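Local coordinates for protein butyryl-CoA dehydrogenase (Marinomonas mediterranea, PDB 6CXT) that belongs to the acyl-CoA dehydrogenase family of flavoproteins and binds flavin-adenine dinucleotide, at residues 164-169 with 186-191. Numbering follows the deposited sequence.
Sequences DYYVVY and VPRNTP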
# COMPACT_ATOMS: atom_id res chain seq x y z
N ASP B 164 37.96 11.94 -14.69
CA ASP B 164 38.91 12.59 -15.60
C ASP B 164 38.27 13.77 -16.31
O ASP B 164 38.98 14.67 -16.75
CB ASP B 164 39.45 11.59 -16.60
CG ASP B 164 40.24 10.52 -15.93
OD1 ASP B 164 41.23 10.87 -15.25
OD2 ASP B 164 39.85 9.34 -15.99
N TYR B 165 36.94 13.79 -16.38
CA TYR B 165 36.15 14.89 -16.91
C TYR B 165 34.85 15.04 -16.15
O TYR B 165 34.30 14.04 -15.70
CB TYR B 165 35.71 14.56 -18.31
CG TYR B 165 36.85 14.25 -19.25
CD1 TYR B 165 37.64 15.29 -19.83
CD2 TYR B 165 37.14 12.95 -19.57
CE1 TYR B 165 38.68 15.00 -20.69
CE2 TYR B 165 38.17 12.64 -20.44
CZ TYR B 165 38.92 13.67 -21.00
OH TYR B 165 39.92 13.29 -21.87
N TYR B 166 34.40 16.27 -15.98
CA TYR B 166 33.07 16.60 -15.45
C TYR B 166 32.21 17.15 -16.54
O TYR B 166 32.64 18.04 -17.27
CB TYR B 166 33.16 17.61 -14.36
CG TYR B 166 34.00 17.10 -13.24
CD1 TYR B 166 33.46 16.20 -12.28
CD2 TYR B 166 35.35 17.47 -13.15
CE1 TYR B 166 34.26 15.71 -11.23
CE2 TYR B 166 36.16 16.96 -12.10
CZ TYR B 166 35.61 16.10 -11.14
OH TYR B 166 36.43 15.59 -10.16
N VAL B 167 30.99 16.62 -16.71
CA VAL B 167 30.00 17.34 -17.57
C VAL B 167 29.27 18.26 -16.62
O VAL B 167 28.54 17.81 -15.73
CB VAL B 167 29.07 16.34 -18.30
CG1 VAL B 167 28.05 17.05 -19.15
CG2 VAL B 167 29.89 15.37 -19.11
N VAL B 168 29.44 19.57 -16.79
CA VAL B 168 29.05 20.55 -15.79
C VAL B 168 28.01 21.43 -16.45
O VAL B 168 28.18 21.77 -17.62
CB VAL B 168 30.26 21.39 -15.38
CG1 VAL B 168 29.90 22.49 -14.38
CG2 VAL B 168 31.33 20.48 -14.81
N TYR B 169 26.94 21.75 -15.71
CA TYR B 169 25.83 22.54 -16.23
C TYR B 169 25.90 23.84 -15.46
O TYR B 169 25.97 23.84 -14.22
CB TYR B 169 24.45 21.77 -16.06
CG TYR B 169 24.38 20.57 -16.97
CD1 TYR B 169 24.88 19.32 -16.56
CD2 TYR B 169 23.79 20.65 -18.20
CE1 TYR B 169 24.87 18.23 -17.42
CE2 TYR B 169 23.74 19.56 -19.05
CZ TYR B 169 24.26 18.35 -18.65
OH TYR B 169 24.21 17.30 -19.51
N VAL B 186 34.54 19.52 -18.56
CA VAL B 186 35.59 20.20 -17.81
C VAL B 186 36.65 19.14 -17.46
O VAL B 186 36.39 18.27 -16.63
CB VAL B 186 35.06 20.90 -16.56
CG1 VAL B 186 36.18 21.61 -15.79
CG2 VAL B 186 33.95 21.88 -16.93
N PRO B 187 37.83 19.21 -18.07
CA PRO B 187 38.84 18.23 -17.70
C PRO B 187 39.27 18.37 -16.23
O PRO B 187 39.33 19.44 -15.71
CB PRO B 187 39.99 18.51 -18.67
CG PRO B 187 39.39 19.31 -19.76
CD PRO B 187 38.27 20.08 -19.15
N ARG B 188 39.54 17.25 -15.59
CA ARG B 188 39.98 17.19 -14.21
C ARG B 188 41.24 18.04 -13.94
O ARG B 188 41.30 18.63 -12.95
CB ARG B 188 40.22 15.75 -13.79
CG ARG B 188 40.59 15.51 -12.35
CD ARG B 188 39.65 16.09 -11.34
NE ARG B 188 39.93 15.69 -9.98
CZ ARG B 188 39.65 14.52 -9.46
NH1 ARG B 188 39.08 13.59 -10.19
NH2 ARG B 188 39.95 14.27 -8.21
N ASN B 189 42.19 18.09 -14.86
CA ASN B 189 43.41 18.87 -14.69
C ASN B 189 43.25 20.40 -14.80
O ASN B 189 44.20 21.11 -14.68
CB ASN B 189 44.53 18.32 -15.57
CG ASN B 189 44.92 16.89 -15.21
OD1 ASN B 189 44.45 16.38 -14.23
ND2 ASN B 189 45.74 16.26 -16.01
N THR B 190 42.06 20.89 -15.02
CA THR B 190 41.78 22.34 -15.07
C THR B 190 42.09 22.94 -13.69
O THR B 190 41.43 22.58 -12.67
CB THR B 190 40.31 22.64 -15.48
OG1 THR B 190 39.99 21.95 -16.70
CG2 THR B 190 40.05 24.14 -15.60
N PRO B 191 43.08 23.89 -13.61
CA PRO B 191 43.28 24.55 -12.35
C PRO B 191 42.03 25.17 -11.80
O PRO B 191 41.25 25.83 -12.51
CB PRO B 191 44.33 25.65 -12.68
CG PRO B 191 45.13 25.00 -13.76
CD PRO B 191 44.04 24.38 -14.62
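Y166 and V186 form the hydrogen-bonded pair of this short antiparallel contact. Y166 N gives its hydrogen to V186 O at 2.9 Å, and V186 N returns one to Y166 O at 2.7 Å, in the plane of that carbonyl. One step on, Y165 and P187 make the non-hydrogen-bonded pair, a position where proline's missing N-H costs no bond between these two strands; here Y165 CA directs a C-H toward V186 O. The pairing is carried past the strand end by R188 N, which bonds D164 O at 2.9 Å, nearly straight at its hydrogen (168°) but from well above the carbonyl plane.

Apolar contacts fall on both faces of the sheet. On that of Y165 and P187, Y165 CD1 rests 3.8 Å from P187 CA, while the Y165 side chain also touches L110 and L114 of helix 104-114. On that of Y166 and V186, V168 CG2 meets V186 CG2 at 3.6 Å, beside F214 of strand 209-220.

The arginine chain crosses the Y166 ring at a slant, with R188 CD at the ring edge, 3.7 Å from Y166 CE2. R188 CG is anti to the backbone N (chi1 -176°) and the chain bends at chi2, which brings the guanidinium back over the tyrosine hydroxyl. Y166 OH lies over one face of the R188 guanidinium, displaced toward its rim, 3.3 Å from R188 NH1, too poorly angled for a hydrogen bond; instead the hydroxyl bonds G160 O, and NH1 bonds the carbonyls of S161 and A163.

From P187 to T190 the chain makes a type I turn, where P187 O accepts from both T190 N and T190 OG1 (2.8 Å). The whole is the open end of a beta hairpin, strands 165-171 and 181-187, within the beta-rich middle domain characteristic of acyl-CoA dehydrogenases.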